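Local coordinates for putative isochorismatase (Burkholderia xenovorans, PDB 3OQP), which is a putative isochorismatase-family enzyme that probably acts as a hydrolase, at residues T4-L9 with R107-L112; A38-A43 with D180-A185; T111-G116 with A136-H141. All blocks are in the same frame, centred on the assembly; numbering follows the deposited sequence.

All three contacts belong to one alpha/beta domain. Contacts 1 and 3 share strand 111-115 and lie in the same parallel sheet; contact 1 joins it to strand 7-12, contact 3 to strand 136-140. Contact 3 is the buried one, about 6 Å from the chain centre. Contact 1 is partly buried and runs from the sheet into the loops that lead into the two strands, where bonds to backbone carbonyls and a carboxylate take over from strand pairing. Contact 2 lies against the sheet and packs two helices, with a salt bridge on its more exposed side. The three meet around E138, which R7 of contact 1 and W182 of contact 2 both approach.

Contact 1: residues T4-L9 with R107-L112; sequences TPRRAL and RQIDTL
The R6 side chain reaches across the loop that follows helix 100-105 and grips it side-on. Its CG stands anti to the backbone N (chi1 171°), and the chain bends at chi2. This brings R6 CG close to Q108 O, at 3.1 Å, and sets the guanidinium edge against R107 O. R6 NE meets R107 O nearly along the C=O axis at 2.9 Å, while NH2 reaches the same oxygen on a lone pair. Both bonds lie close to the guanidinium plane, so they fix its rotation. I109 CD1 comes obliquely to the same group, 3.6 Å from R6 NE. Q108 ends helix 100-105 in a Schellman motif.

D110 faces the backbone of R6. Its CG takes the crowded position between N and carbonyl carbon (chi1 65°), which turns D110 OD1 back to accept from R6 N at 2.9 Å. T111 OG1 donates to the same D110 OD1 from 2.7 Å. Both donors come from above the carboxylate plane. R6 O takes D110 N in its carbonyl plane and T111 N from above it.

Here two neighbouring parallel strands of the central sheet begin, with R7 beside T111 and A8 beside L112. A8 N donates to T111 O at 3.1 Å. On one face R7 and T111 lie side by side, R7 CG 3.9 Å from T111 CB, and R7 runs on to a salt bridge with E138. P5 CB sits above one face of the R7 guanidinium, offset toward its rim. On the other face A8 CB touches I109 CD1 at 3.9 Å, and both touch L104 of helix 100-105.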
# COMPACT_ATOMS: atom_id res chain seq x y z
N THR A 4 21.46 3.48 -18.04
CA THR A 4 21.82 2.83 -16.77
C THR A 4 20.92 3.32 -15.62
O THR A 4 20.78 4.55 -15.46
CB THR A 4 23.26 3.14 -16.42
OG1 THR A 4 24.10 2.86 -17.55
CG2 THR A 4 23.72 2.36 -15.14
N PRO A 5 20.32 2.42 -14.82
CA PRO A 5 19.59 2.96 -13.64
C PRO A 5 20.46 3.84 -12.79
O PRO A 5 21.64 3.56 -12.56
CB PRO A 5 19.20 1.71 -12.85
CG PRO A 5 19.16 0.66 -13.89
CD PRO A 5 20.28 0.96 -14.85
N ARG A 6 19.89 4.95 -12.31
CA ARG A 6 20.53 5.88 -11.37
C ARG A 6 19.79 5.74 -10.04
O ARG A 6 18.70 6.27 -9.87
CB ARG A 6 20.54 7.26 -11.92
CG ARG A 6 20.99 8.33 -10.93
CD ARG A 6 22.28 8.07 -10.22
NE ARG A 6 22.69 9.33 -9.58
CZ ARG A 6 23.76 9.46 -8.82
NH1 ARG A 6 24.55 8.40 -8.58
NH2 ARG A 6 23.99 10.66 -8.26
N ARG A 7 20.33 4.88 -9.19
CA ARG A 7 19.68 4.37 -8.01
C ARG A 7 20.08 5.21 -6.79
O ARG A 7 21.22 5.67 -6.69
CB ARG A 7 20.02 2.88 -7.73
CG ARG A 7 19.51 1.93 -8.75
CD ARG A 7 20.24 0.59 -8.78
NE ARG A 7 19.49 -0.45 -9.43
CZ ARG A 7 19.85 -1.19 -10.49
NH1 ARG A 7 21.04 -1.06 -11.08
NH2 ARG A 7 19.08 -2.19 -10.88
N ALA A 8 19.15 5.33 -5.86
CA ALA A 8 19.44 5.74 -4.49
C ALA A 8 18.94 4.56 -3.62
O ALA A 8 17.85 4.08 -3.82
CB ALA A 8 18.76 7.09 -4.06
N LEU A 9 19.72 4.19 -2.63
CA LEU A 9 19.29 3.22 -1.64
C LEU A 9 18.70 3.97 -0.42
O LEU A 9 19.39 4.77 0.21
CB LEU A 9 20.50 2.40 -1.18
CG LEU A 9 20.20 1.34 -0.13
CD1 LEU A 9 19.35 0.23 -0.73
CD2 LEU A 9 21.52 0.82 0.51
N ARG A 107 19.90 14.74 -7.73
CA ARG A 107 20.96 13.75 -7.97
C ARG A 107 20.59 12.86 -9.15
O ARG A 107 21.15 11.75 -9.36
CB ARG A 107 21.22 12.98 -6.68
CG ARG A 107 22.12 13.82 -5.84
CD ARG A 107 21.92 13.62 -4.48
NE ARG A 107 22.77 14.58 -3.75
CZ ARG A 107 22.34 15.78 -3.36
NH1 ARG A 107 21.07 16.16 -3.54
NH2 ARG A 107 23.14 16.56 -2.67
N GLN A 108 19.62 13.32 -9.91
CA GLN A 108 19.21 12.59 -11.12
C GLN A 108 18.65 11.17 -10.85
O GLN A 108 18.67 10.30 -11.72
CB GLN A 108 20.43 12.38 -12.13
CG GLN A 108 21.26 13.52 -12.48
CD GLN A 108 22.07 13.27 -13.72
OE1 GLN A 108 22.94 12.37 -13.81
NE2 GLN A 108 21.82 14.11 -14.68
N ILE A 109 18.16 10.92 -9.64
CA ILE A 109 17.70 9.57 -9.32
C ILE A 109 16.47 9.21 -10.12
O ILE A 109 15.48 9.96 -10.13
CB ILE A 109 17.40 9.46 -7.81
CG1 ILE A 109 18.64 9.81 -6.99
CG2 ILE A 109 16.78 8.07 -7.46
CD1 ILE A 109 19.91 8.99 -7.27
N ASP A 110 16.50 8.05 -10.80
CA ASP A 110 15.36 7.56 -11.53
C ASP A 110 14.80 6.29 -10.90
O ASP A 110 13.70 5.84 -11.30
CB ASP A 110 15.61 7.39 -13.05
CG ASP A 110 16.64 6.35 -13.42
OD1 ASP A 110 17.07 5.53 -12.57
OD2 ASP A 110 17.01 6.36 -14.62
N THR A 111 15.51 5.73 -9.92
CA THR A 111 15.20 4.42 -9.34
C THR A 111 15.46 4.46 -7.84
O THR A 111 16.58 4.77 -7.44
CB THR A 111 16.05 3.30 -9.98
OG1 THR A 111 15.89 3.35 -11.39
CG2 THR A 111 15.65 1.91 -9.51
N LEU A 112 14.42 4.18 -7.03
CA LEU A 112 14.57 4.22 -5.58
C LEU A 112 14.57 2.79 -5.09
O LEU A 112 13.60 2.06 -5.34
CB LEU A 112 13.41 4.98 -4.95
CG LEU A 112 13.45 5.15 -3.44
CD1 LEU A 112 14.63 6.06 -2.97
CD2 LEU A 112 12.09 5.67 -2.94

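Contact 2: residues A38-A43 with D180-A185; sequences ARAMDA and DEWIAA
OD1 of D180 is gripped by two donors, both from R39. NH1 of R39 lies 2.9 Å from D180 OD1 and meets it nearly along the C-O axis. NH2 of R39 lies 3.0 Å from the same D180 OD1 and comes from above the carboxylate plane. The approach is end-on, with both nitrogens on one oxygen. Neither bond is straight. The guanidinium and carboxylate planes are turned 48° apart. A bend at chi3 of R39 swings its end across to the other helix. NH2 of R39 has a second partner, N36 OD1, one turn back on its own helix.

On the sheet side of the salt bridge the helices pack through small and apolar groups. A43 points at the other helix, and its CB sits 3.6 Å from I183 CG1. I183 CD1 lies 3.8 Å from A43 CB and reaches on to R39, whose side chain crosses it at about a right angle. W182 has CG anti to the backbone N (chi1 -176°). This sends the indole toward the sheet, with W182 CZ3, at the ring edge, 3.7 Å from A40 O.

The segments run almost parallel, 6° apart, with axes 10.3 Å from each other. Both helices cover the same side of the central parallel sheet, in a layered alpha/beta arrangement. A40 rests on L9, and W182 on R7. The chemistry is therefore graded: apolar and aromatic groups fill the side next to the sheet, while the charged pair sits on the solvent side, where water would probably weaken its pull.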
# COMPACT_ATOMS: atom_id res chain seq x y z
N ALA A 38 22.92 -4.16 5.81
CA ALA A 38 24.33 -3.74 5.93
C ALA A 38 25.07 -4.02 4.61
O ALA A 38 25.88 -3.24 4.18
CB ALA A 38 25.01 -4.47 7.09
N ARG A 39 24.86 -5.20 4.01
CA ARG A 39 25.51 -5.53 2.72
C ARG A 39 25.07 -4.54 1.66
O ARG A 39 25.90 -4.06 0.91
CB ARG A 39 25.20 -6.94 2.26
CG ARG A 39 25.82 -8.05 3.06
CD ARG A 39 25.86 -9.38 2.30
NE ARG A 39 24.57 -9.81 1.96
CZ ARG A 39 24.17 -10.21 0.75
NH1 ARG A 39 24.93 -10.20 -0.32
NH2 ARG A 39 22.95 -10.63 0.67
N ALA A 40 23.78 -4.24 1.62
CA ALA A 40 23.30 -3.30 0.61
C ALA A 40 23.92 -1.89 0.78
O ALA A 40 24.36 -1.31 -0.20
CB ALA A 40 21.76 -3.18 0.67
N MSE A 41 24.05 -1.46 2.03
CA MSE A 41 24.68 -0.17 2.33
C MSE A 41 26.16 -0.19 1.93
O MSE A 41 26.65 0.74 1.32
CB MSE A 41 24.57 0.17 3.82
CG MSE A 41 23.10 0.51 4.23
SE MSE A 41 22.92 0.86 6.03
CE MSE A 41 23.74 2.41 6.08
N ASP A 42 26.88 -1.28 2.24
CA ASP A 42 28.29 -1.36 1.91
C ASP A 42 28.50 -1.42 0.42
O ASP A 42 29.43 -0.83 -0.12
CB ASP A 42 28.91 -2.57 2.59
CG ASP A 42 29.03 -2.41 4.08
OD1 ASP A 42 28.93 -1.27 4.61
OD2 ASP A 42 29.19 -3.44 4.81
N ALA A 43 27.64 -2.18 -0.26
CA ALA A 43 27.71 -2.28 -1.71
C ALA A 43 27.40 -0.93 -2.34
O ALA A 43 28.08 -0.53 -3.31
CB ALA A 43 26.75 -3.35 -2.20
N ASP A 180 21.39 -9.94 -3.13
CA ASP A 180 22.43 -10.44 -4.02
C ASP A 180 22.16 -9.98 -5.48
O ASP A 180 23.08 -9.51 -6.18
CB ASP A 180 22.51 -11.97 -4.05
CG ASP A 180 22.62 -12.64 -2.70
OD1 ASP A 180 23.42 -12.16 -1.85
OD2 ASP A 180 21.93 -13.71 -2.55
N GLU A 181 20.90 -10.12 -5.87
CA GLU A 181 20.41 -9.74 -7.19
C GLU A 181 20.59 -8.24 -7.48
O GLU A 181 21.02 -7.86 -8.56
CB GLU A 181 18.94 -10.15 -7.32
CG GLU A 181 18.77 -11.64 -7.45
CD GLU A 181 17.35 -12.19 -7.46
OE1 GLU A 181 16.35 -11.65 -6.92
OE2 GLU A 181 17.27 -13.31 -8.03
N TRP A 182 20.32 -7.42 -6.49
CA TRP A 182 20.48 -5.96 -6.57
C TRP A 182 21.93 -5.58 -6.72
O TRP A 182 22.29 -4.77 -7.60
CB TRP A 182 19.86 -5.26 -5.36
CG TRP A 182 19.93 -3.81 -5.49
CD1 TRP A 182 19.15 -3.06 -6.29
CD2 TRP A 182 20.82 -2.93 -4.78
NE1 TRP A 182 19.50 -1.72 -6.12
CE2 TRP A 182 20.52 -1.62 -5.20
CE3 TRP A 182 21.84 -3.11 -3.83
CZ2 TRP A 182 21.17 -0.50 -4.67
CZ3 TRP A 182 22.49 -2.00 -3.33
CH2 TRP A 182 22.19 -0.73 -3.78
N ILE A 183 22.78 -6.12 -5.86
CA ILE A 183 24.21 -5.84 -5.93
C ILE A 183 24.78 -6.14 -7.32
O ILE A 183 25.54 -5.34 -7.88
CB ILE A 183 24.97 -6.52 -4.82
CG1 ILE A 183 24.59 -5.94 -3.47
CG2 ILE A 183 26.46 -6.40 -5.05
CD1 ILE A 183 25.11 -6.75 -2.28
N ALA A 184 24.41 -7.30 -7.86
CA ALA A 184 24.82 -7.66 -9.21
C ALA A 184 24.32 -6.72 -10.30
O ALA A 184 25.06 -6.40 -11.26
CB ALA A 184 24.46 -9.12 -9.51
N ALA A 185 23.06 -6.31 -10.18
CA ALA A 185 22.48 -5.37 -11.13
C ALA A 185 23.15 -3.98 -11.06
O ALA A 185 23.38 -3.33 -12.08
CB ALA A 185 21.00 -5.26 -10.95

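Contact 3: residues T111-G116 with A136-H141; sequences TLTVTG and AVEFLH
E138 keeps CG anti to its carbonyl carbon (chi1 -62°) and is extended beyond it, so its carboxylate reaches across to strand 111-115 and lies between T113 and T111. T113 sets OG1 anti to its own carbonyl carbon (chi1 -54°), which turns the hydroxyl toward that carboxylate. T113 OG1 donates to E138 OE1 at 2.7 Å, on the anti lone pair of the oxygen.

The two strands are neighbours in the six-stranded parallel sheet of the isochorismatase fold. They are joined through helix 124-132 as a beta-alpha-beta unit. Strand 111-115 leads toward C122, oxidised here to 3-sulfinoalanine, a position consistent with the nucleophilic cysteine of the family. The strand axes run 19° apart. Residues T111 to V114 pair with A136 to F139, and the backbone bonds zigzag between the strands. L112 N donates to A136 O, and E138 N returns to L112 O at 2.9 Å. V114 N then donates to E138 O at 2.8 Å, and L140 N closes the ladder on V114 O almost straight.

On the face with E138, the methyl CG2 of T111 packs 3.5 Å from E138 CD. This carboxylate is buried, but it is well served: OE2 makes a salt bridge with R7, and OE1 also takes a weak bond from W182 NE1. The arginine would be expected to keep the acid ionised.

The other face is apolar. V114 CG2 lies 4.1 Å from V137 CG1, and V114 CG1 meets the edge of the F139 ring. Helix 124-132 covers V114 and V137 there, while helix 158-173 covers F139. Toward the end of the strands T115 and L140 point the same way, side by side. T115 OG1 bonds to I10 O in the next strand, and T115 CG2 rests 3.6 Å from L140 CD1.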
# COMPACT_ATOMS: atom_id res chain seq x y z
N THR A 111 15.51 5.73 -9.92
CA THR A 111 15.20 4.42 -9.34
C THR A 111 15.46 4.46 -7.84
O THR A 111 16.58 4.77 -7.44
CB THR A 111 16.05 3.30 -9.98
OG1 THR A 111 15.89 3.35 -11.39
CG2 THR A 111 15.65 1.91 -9.51
N LEU A 112 14.42 4.18 -7.03
CA LEU A 112 14.57 4.22 -5.58
C LEU A 112 14.57 2.79 -5.09
O LEU A 112 13.60 2.06 -5.34
CB LEU A 112 13.41 4.98 -4.95
CG LEU A 112 13.45 5.15 -3.44
CD1 LEU A 112 14.63 6.06 -2.97
CD2 LEU A 112 12.09 5.67 -2.94
N THR A 113 15.67 2.36 -4.47
CA THR A 113 15.80 0.99 -3.97
C THR A 113 15.48 1.01 -2.46
O THR A 113 16.15 1.67 -1.64
CB THR A 113 17.21 0.46 -4.15
OG1 THR A 113 17.60 0.61 -5.54
CG2 THR A 113 17.32 -1.06 -3.79
N VAL A 114 14.43 0.28 -2.06
CA VAL A 114 13.88 0.33 -0.71
C VAL A 114 14.33 -0.87 0.11
O VAL A 114 14.21 -2.06 -0.29
CB VAL A 114 12.36 0.36 -0.78
CG1 VAL A 114 11.71 0.26 0.61
CG2 VAL A 114 11.92 1.64 -1.48
N THR A 115 14.83 -0.56 1.31
CA THR A 115 15.15 -1.50 2.36
C THR A 115 14.61 -0.90 3.69
O THR A 115 14.29 0.31 3.78
CB THR A 115 16.68 -1.73 2.48
OG1 THR A 115 17.32 -0.50 2.89
CG2 THR A 115 17.25 -2.30 1.19
N GLY A 116 14.57 -1.73 4.68
CA GLY A 116 14.14 -1.35 6.00
C GLY A 116 12.70 -1.77 6.26
O GLY A 116 12.15 -2.65 5.60
N ALA A 136 10.96 4.84 -10.80
CA ALA A 136 10.99 3.39 -10.73
C ALA A 136 11.37 3.02 -9.31
O ALA A 136 12.08 3.79 -8.64
CB ALA A 136 12.00 2.87 -11.72
N VAL A 137 10.90 1.87 -8.83
CA VAL A 137 11.16 1.47 -7.47
C VAL A 137 11.64 0.02 -7.48
O VAL A 137 11.19 -0.81 -8.30
CB VAL A 137 9.89 1.54 -6.61
CG1 VAL A 137 10.17 0.99 -5.17
CG2 VAL A 137 9.38 2.97 -6.56
N GLU A 138 12.60 -0.29 -6.62
CA GLU A 138 13.06 -1.64 -6.35
C GLU A 138 12.81 -1.91 -4.86
O GLU A 138 12.88 -1.00 -4.01
CB GLU A 138 14.55 -1.75 -6.68
CG GLU A 138 14.81 -1.49 -8.17
CD GLU A 138 16.25 -1.38 -8.55
OE1 GLU A 138 17.07 -0.93 -7.73
OE2 GLU A 138 16.56 -1.70 -9.73
N PHE A 139 12.52 -3.17 -4.54
CA PHE A 139 12.23 -3.59 -3.14
C PHE A 139 13.02 -4.85 -2.85
O PHE A 139 12.87 -5.85 -3.59
CB PHE A 139 10.72 -3.85 -3.00
CG PHE A 139 10.29 -4.38 -1.66
CD1 PHE A 139 10.13 -3.55 -0.58
CD2 PHE A 139 10.01 -5.72 -1.49
CE1 PHE A 139 9.71 -4.07 0.61
CE2 PHE A 139 9.58 -6.19 -0.23
CZ PHE A 139 9.47 -5.37 0.80
N LEU A 140 13.90 -4.78 -1.86
CA LEU A 140 14.75 -5.89 -1.50
C LEU A 140 14.04 -6.77 -0.46
O LEU A 140 13.96 -6.41 0.73
CB LEU A 140 16.13 -5.41 -1.04
CG LEU A 140 16.82 -4.52 -2.07
CD1 LEU A 140 18.28 -4.23 -1.68
CD2 LEU A 140 16.70 -5.01 -3.53
N HIS A 141 13.51 -7.92 -0.92
CA HIS A 141 12.57 -8.70 -0.11
C HIS A 141 13.26 -9.31 1.13
O HIS A 141 12.59 -9.77 2.05
CB HIS A 141 11.84 -9.75 -0.92
CG HIS A 141 12.75 -10.77 -1.49
ND1 HIS A 141 13.37 -11.69 -0.70
CD2 HIS A 141 13.14 -10.98 -2.75
CE1 HIS A 141 14.05 -12.51 -1.50
NE2 HIS A 141 13.97 -12.06 -2.74